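PDB 3PP2: Rho GTPase-activating protein 27 from Homo sapiens, which probably switches off Rho-type GTPases such as CDC42 and RAC1 by promoting their GDP-bound state, and may act in clathrin-mediated endocytosis. Local coordinates for residues I103-S107 against E108-S112; S112-H115 against K116-Q120. All coordinates share one frame; numbering follows the deposited sequence.

Contact 1: residues I103-S107 against E108-S112; sequences IQHDS and EAIIS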
ATOM      1  N   ILE A 103      -7.213   3.792  14.932  1.00 15.34           N
ATOM      2  CA  ILE A 103      -7.119   4.391  13.601  1.00 14.82           C
ATOM      3  C   ILE A 103      -6.957   3.230  12.639  1.00 14.65           C
ATOM      4  O   ILE A 103      -6.166   2.315  12.903  1.00 15.61           O
ATOM      5  CB  ILE A 103      -5.923   5.379  13.485  1.00 15.50           C
ATOM      6  CG1 ILE A 103      -5.947   6.400  14.637  1.00 18.19           C
ATOM      7  CG2 ILE A 103      -5.853   6.025  12.119  1.00 17.00           C
ATOM      8  CD1 ILE A 103      -4.681   7.224  14.712  1.00 17.95           C
ATOM      9  N   GLN A 104      -7.707   3.246  11.542  1.00 14.90           N
ATOM     10  CA  GLN A 104      -7.714   2.074  10.644  1.00 15.48           C
ATOM     11  C   GLN A 104      -7.936   2.455   9.216  1.00 14.90           C
ATOM     12  O   GLN A 104      -8.590   3.457   8.907  1.00 15.03           O
ATOM     13  CB  GLN A 104      -8.839   1.147  11.121  1.00 16.79           C
ATOM     14  CG  GLN A 104      -8.909  -0.228  10.525  1.00 16.63           C
ATOM     15  CD  GLN A 104      -9.772  -0.317   9.289  1.00 17.69           C
ATOM     16  OE1 GLN A 104     -10.736   0.469   9.095  1.00 18.06           O
ATOM     17  NE2 GLN A 104      -9.479  -1.324   8.454  1.00 17.79           N
ATOM     18  N   HIS A 105      -7.467   1.591   8.317  1.00 14.22           N
ATOM     19  CA  HIS A 105      -7.800   1.653   6.890  1.00 14.95           C
ATOM     20  C   HIS A 105      -7.569   0.269   6.319  1.00 14.95           C
ATOM     21  O   HIS A 105      -6.711  -0.456   6.777  1.00 15.71           O
ATOM     22  CB  HIS A 105      -6.978   2.705   6.141  1.00 15.06           C
ATOM     23  CG  HIS A 105      -7.537   3.089   4.814  1.00 13.52           C
ATOM     24  ND1 HIS A 105      -7.391   2.299   3.684  1.00 14.62           N
ATOM     25  CD2 HIS A 105      -8.285   4.163   4.447  1.00 15.29           C
ATOM     26  CE1 HIS A 105      -7.997   2.898   2.672  1.00 16.15           C
ATOM     27  NE2 HIS A 105      -8.567   4.019   3.108  1.00 17.52           N
ATOM     28  N   ASP A 106      -8.368  -0.105   5.323  1.00 16.05           N
ATOM     29  CA  ASP A 106      -8.156  -1.397   4.701  1.00 17.43           C
ATOM     30  C   ASP A 106      -6.813  -1.494   4.022  1.00 16.10           C
ATOM     31  O   ASP A 106      -6.303  -2.623   3.923  1.00 16.86           O
ATOM     32  CB  ASP A 106      -9.277  -1.698   3.717  1.00 19.54           C
ATOM     33  CG  ASP A 106     -10.608  -1.913   4.382  1.00 23.59           C
ATOM     34  OD1 ASP A 106     -10.681  -2.080   5.630  1.00 28.73           O
ATOM     35  OD2 ASP A 106     -11.602  -1.871   3.615  1.00 33.56           O
ATOM     36  N   SER A 107      -6.232  -0.368   3.597  1.00 14.52           N
ATOM     37  CA  SER A 107      -4.893  -0.375   3.036  1.00 13.97           C
ATOM     38  C   SER A 107      -3.804  -0.351   4.090  1.00 13.33           C
ATOM     39  O   SER A 107      -3.631   0.650   4.773  1.00 13.50           O
ATOM     40  CB  SER A 107      -4.673   0.786   2.102  1.00 15.12           C
ATOM     41  OG  SER A 107      -3.320   0.838   1.677  1.00 14.87           O
ATOM     42  N   GLU A 108      -3.025  -1.423   4.189  1.00 14.04           N
ATOM     43  CA  GLU A 108      -1.899  -1.445   5.083  1.00 13.94           C
ATOM     44  C   GLU A 108      -0.857  -0.374   4.754  1.00 13.28           C
ATOM     45  O   GLU A 108      -0.156   0.128   5.638  1.00 14.03           O
ATOM     46  CB  GLU A 108      -1.228  -2.814   5.143  1.00 14.75           C
ATOM     47  CG  GLU A 108      -0.611  -3.254   3.865  1.00 15.88           C
ATOM     48  CD  GLU A 108      -0.038  -4.686   3.891  1.00 16.02           C
ATOM     49  OE1 GLU A 108      -0.770  -5.601   4.340  1.00 22.76           O
ATOM     50  OE2 GLU A 108       1.062  -4.865   3.369  1.00 15.55           O
ATOM     51  N   ALA A 109      -0.712  -0.046   3.457  1.00 13.24           N
ATOM     52  CA  ALA A 109       0.240   0.963   3.057  1.00 12.76           C
ATOM     53  C   ALA A 109      -0.193   2.348   3.527  1.00 12.97           C
ATOM     54  O   ALA A 109       0.608   3.148   4.003  1.00 14.20           O
ATOM     55  CB  ALA A 109       0.500   0.926   1.564  1.00 13.79           C
ATOM     56  N   ILE A 110      -1.478   2.660   3.401  1.00 13.30           N
ATOM     57  CA  ILE A 110      -2.032   3.910   3.961  0.50 13.51           C
ATOM     58  C   ILE A 110      -1.690   3.992   5.446  1.00 13.58           C
ATOM     59  O   ILE A 110      -1.195   4.990   5.935  1.00 14.07           O
ATOM     60  CB  ILE A 110      -3.593   3.972   3.754  0.50 14.50           C
ATOM     61  CG1 ILE A 110      -3.926   4.163   2.275  0.50 16.73           C
ATOM     62  CG2 ILE A 110      -4.245   5.053   4.664  0.50 13.82           C
ATOM     63  CD1 ILE A 110      -3.421   5.411   1.706  0.50 21.01           C
ATOM     64  N   ILE A 111      -2.014   2.940   6.170  1.00 13.02           N
ATOM     65  CA  ILE A 111      -1.815   2.943   7.641  1.00 13.47           C
ATOM     66  C   ILE A 111      -0.340   3.055   7.998  1.00 12.93           C
ATOM     67  O   ILE A 111       0.024   3.796   8.896  1.00 14.08           O
ATOM     68  CB  ILE A 111      -2.507   1.733   8.276  1.00 13.49           C
ATOM     69  CG1 ILE A 111      -4.026   2.026   8.341  1.00 15.09           C
ATOM     70  CG2 ILE A 111      -1.956   1.343   9.654  1.00 16.92           C
ATOM     71  CD1 ILE A 111      -4.417   3.084   9.426  1.00 17.18           C
ATOM     72  N   SER A 112       0.541   2.339   7.305  1.00 13.48           N
ATOM     73  CA  SER A 112       1.976   2.437   7.641  1.00 14.17           C
ATOM     74  C   SER A 112       2.510   3.839   7.408  1.00 14.83           C
ATOM     75  O   SER A 112       3.292   4.357   8.193  1.00 14.81           O
ATOM     76  CB  SER A 112       2.758   1.396   6.849  1.00 15.46           C
ATOM     77  OG  SER A 112       4.142   1.478   7.136  1.00 16.39           O
TER
HETATM   78  O   HOH W   1      -1.862  -1.523   0.900  0.50 17.26           O

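Contact 2: residues S112-H115 against K116-Q120; sequences STWH and KAIAQ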
ATOM      1  N   SER A 112       0.541   2.339   7.305  1.00 13.48           N
ATOM      2  CA  SER A 112       1.976   2.437   7.641  1.00 14.17           C
ATOM      3  C   SER A 112       2.510   3.839   7.408  1.00 14.83           C
ATOM      4  O   SER A 112       3.292   4.357   8.193  1.00 14.81           O
ATOM      5  CB  SER A 112       2.758   1.396   6.849  1.00 15.46           C
ATOM      6  OG  SER A 112       4.142   1.478   7.136  1.00 16.39           O
ATOM      7  N   THR A 113       2.088   4.456   6.306  1.00 14.57           N
ATOM      8  CA  THR A 113       2.532   5.811   6.033  1.00 15.68           C
ATOM      9  C   THR A 113       1.985   6.805   7.092  1.00 14.98           C
ATOM     10  O   THR A 113       2.681   7.753   7.466  1.00 15.39           O
ATOM     11  CB  THR A 113       2.214   6.291   4.609  1.00 16.40           C
ATOM     12  OG1 THR A 113       0.793   6.369   4.414  1.00 19.61           O
ATOM     13  CG2 THR A 113       2.884   5.340   3.560  1.00 19.54           C
ATOM     14  N   TRP A 114       0.770   6.601   7.551  1.00 14.45           N
ATOM     15  CA  TRP A 114       0.253   7.399   8.662  1.00 14.11           C
ATOM     16  C   TRP A 114       0.981   7.145   9.975  1.00 14.06           C
ATOM     17  O   TRP A 114       1.228   8.069  10.742  1.00 15.50           O
ATOM     18  CB  TRP A 114      -1.264   7.209   8.837  1.00 14.68           C
ATOM     19  CG  TRP A 114      -2.060   8.100   7.945  1.00 14.04           C
ATOM     20  CD1 TRP A 114      -2.592   7.802   6.736  1.00 15.13           C
ATOM     21  CD2 TRP A 114      -2.425   9.441   8.223  1.00 14.45           C
ATOM     22  NE1 TRP A 114      -3.268   8.873   6.224  1.00 15.65           N
ATOM     23  CE2 TRP A 114      -3.196   9.899   7.114  1.00 14.07           C
ATOM     24  CE3 TRP A 114      -2.212  10.304   9.305  1.00 14.26           C
ATOM     25  CZ2 TRP A 114      -3.748  11.163   7.062  1.00 15.76           C
ATOM     26  CZ3 TRP A 114      -2.771  11.581   9.237  1.00 17.31           C
ATOM     27  CH2 TRP A 114      -3.519  11.989   8.129  1.00 18.06           C
ATOM     28  N   HIS A 115       1.333   5.900  10.248  1.00 14.06           N
ATOM     29  CA  HIS A 115       2.127   5.613  11.402  1.00 13.95           C
ATOM     30  C   HIS A 115       3.410   6.403  11.378  1.00 14.26           C
ATOM     31  O   HIS A 115       3.779   7.025  12.372  1.00 15.69           O
ATOM     32  CB  HIS A 115       2.398   4.097  11.465  1.00 13.92           C
ATOM     33  CG  HIS A 115       3.258   3.687  12.601  1.00 14.92           C
ATOM     34  ND1 HIS A 115       4.607   3.944  12.633  1.00 14.92           N
ATOM     35  CD2 HIS A 115       2.962   3.069  13.770  1.00 16.79           C
ATOM     36  CE1 HIS A 115       5.096   3.524  13.787  1.00 16.27           C
ATOM     37  NE2 HIS A 115       4.128   2.952  14.479  1.00 18.43           N
ATOM     38  N   LYS A 116       4.094   6.408  10.235  1.00 15.16           N
ATOM     39  CA  LYS A 116       5.347   7.157  10.094  1.00 15.95           C
ATOM     40  C   LYS A 116       5.174   8.640  10.387  1.00 16.75           C
ATOM     41  O   LYS A 116       5.960   9.240  11.106  1.00 17.89           O
ATOM     42  CB  LYS A 116       5.929   6.952   8.693  1.00 16.96           C
ATOM     43  CG  LYS A 116       7.343   7.459   8.525  1.00 19.49           C
ATOM     44  CD  LYS A 116       7.864   7.115   7.109  1.00 23.94           C
ATOM     45  CE  LYS A 116       9.302   7.619   6.926  1.00 29.35           C
ATOM     46  NZ  LYS A 116       9.691   7.523   5.531  1.00 35.99           N
ATOM     47  N   ALA A 117       4.102   9.218   9.856  1.00 15.99           N
ATOM     48  CA  ALA A 117       3.861  10.652  10.025  1.00 17.27           C
ATOM     49  C   ALA A 117       3.543  10.959  11.486  1.00 16.63           C
ATOM     50  O   ALA A 117       4.036  11.951  12.058  1.00 18.28           O
ATOM     51  CB  ALA A 117       2.773  11.131   9.059  1.00 17.92           C
ATOM     52  N   ILE A 118       2.650  10.185  12.087  1.00 16.35           N
ATOM     53  CA  ILE A 118       2.280  10.401  13.491  1.00 16.47           C
ATOM     54  C   ILE A 118       3.458  10.184  14.413  1.00 16.12           C
ATOM     55  O   ILE A 118       3.690  10.977  15.339  1.00 17.60           O
ATOM     56  CB  ILE A 118       1.074   9.503  13.908  1.00 15.56           C
ATOM     57  CG1 ILE A 118      -0.193   9.854  13.095  1.00 16.70           C
ATOM     58  CG2 ILE A 118       0.772   9.605  15.416  1.00 17.79           C
ATOM     59  CD1 ILE A 118      -1.271   8.777  13.129  1.00 17.67           C
ATOM     60  N   ALA A 119       4.246   9.156  14.153  1.00 16.42           N
ATOM     61  CA  ALA A 119       5.455   8.917  14.936  1.00 18.22           C
ATOM     62  C   ALA A 119       6.401  10.116  14.890  1.00 18.77           C
ATOM     63  O   ALA A 119       6.974  10.522  15.928  1.00 20.33           O
ATOM     64  CB  ALA A 119       6.197   7.620  14.430  1.00 18.19           C
ATOM     65  N   GLN A 120       6.583  10.699  13.708  1.00 19.49           N
ATOM     66  CA  GLN A 120       7.430  11.889  13.602  1.00 21.63           C
ATOM     67  C   GLN A 120       6.807  13.055  14.366  1.00 22.67           C
ATOM     68  O   GLN A 120       7.527  13.855  14.981  1.00 25.53           O
ATOM     69  CB  GLN A 120       7.662  12.255  12.146  1.00 22.76           C
ATOM     70  CG  GLN A 120       8.616  13.414  11.953  1.00 27.90           C
ATOM     71  CD  GLN A 120       9.082  13.623  10.507  1.00 33.47           C
ATOM     72  OE1 GLN A 120       9.190  12.675   9.707  1.00 39.06           O
ATOM     73  NE2 GLN A 120       9.366  14.873  10.170  1.00 39.51           N
TER

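Contact 1: residues I103-S107 against E108-S112
Ser107 OG lies opposite its own backbone N (chi1 174°), beside the carbonyl carbon, which places it beside the first turn of the helix. There Ser107 OG accepts a nearly straight bond from Ile110 N at 3.1 Å. His105 CB points to the helix, and CG anti to the backbone N (chi1 -163°) lays the ring across Ile110. In the Ile110 conformer given, CG2 sits over one ring face, 4.2 Å from the His105 centroid, in a CH-pi contact. In the ring plane, at the edge, His105 ND1 accepts from Ser107 N at 2.9 Å. The histidine thus holds the backbone of the serine that caps the helix. With alanine in place of this histidine, Ser107 N would probably lose its acceptor and Ile110 CG2 the ring it packs on.

Ser107 is the N-cap of helix 108-122, the C-terminal helix of the pleckstrin homology fold, and the turn links that helix to strand 100-104. Ser107 O also receives Ile111 N at 3.1 Å, the first helical turn. A water donates to Ser107 OG and accepts from Ala109 N.

Ile111 runs back along the strand end. Ile111 CG1 lies 3.7 Å from His105 CB, and Ile111 CD1 reaches Ile103 CG2 at 4.2 Å. On the side of the strand turned from the helix, Gln104 NE2 donates to Asp106 OD1 and also to Lys88 O. Glu108 forms a salt bridge with Lys116 NZ and a hydrogen bond with Thr113 OG1, both of the second subunit.

Contact 2: residues S112-H115 against K116-Q120
Lys116 N donates to Ser112 O at 3.0 Å, the first of four successive backbone bonds that step along the helix from residue i+4 to i. Ala117 N meets Thr113 O at 3.1 Å. Ile118 N meets Trp114 O at 2.9 Å and Ala119 N meets His115 O at 2.8 Å. The last two donors lie nearly along the C=O axis, while Ala117 N is tilted 28° from the plane of its carbonyl.

Apolar contact is sparser. Ile118 has CG1 beside its backbone N (chi1 -63°), which sets Ile118 CG1 3.3 Å from Trp114 O. From there Ile118 CD1 comes within 4.2 Å of Trp114 CE3. Both side chains turn inward, and Leu43 of strand 42-46 touches each of them. Here the C-terminal helix of the pleckstrin homology domain covers one end of the barrel. Lys10 adds a cation-pi contact to Trp114.

The polar side chains find their partners beyond this pairing. Thr113 OG1 bonds Ile110 O one turn back. His115 stacks on Trp79 of its own chain. Ser112 OG bonds His115 ND1 of the second subunit, while His115 ND1 bonds Trp79 NE1 of that subunit. Lys116 is fully extended, with NZ bonded to Asn89 OD1 of the same neighbour. The backbone bonds therefore hold the helix itself, while its side chains are divided between an apolar barrel face and a subunit interface of mixed polar and aromatic contacts.

Overall arrangement
Both contacts belong to helix 108-122 and share Ser112. Contact 1 is the more buried and joins the helix start to strand 100-104. Contact 2 is partly buried and lies wholly within the helix. In contact 1 a serine cap and a water meet first-turn N-H groups, and a histidine holds the cap's own N. In contact 2 the N-H groups find carbonyls one turn back. The two meet on the inner side, where Ile103 CD1 packs against Ile118 CD1 at 4.1 Å. Both also face the second subunit. Glu108 of contact 1 reaches that subunit by a salt bridge and a hydrogen bond, and contact 2 adds His115 and Lys116.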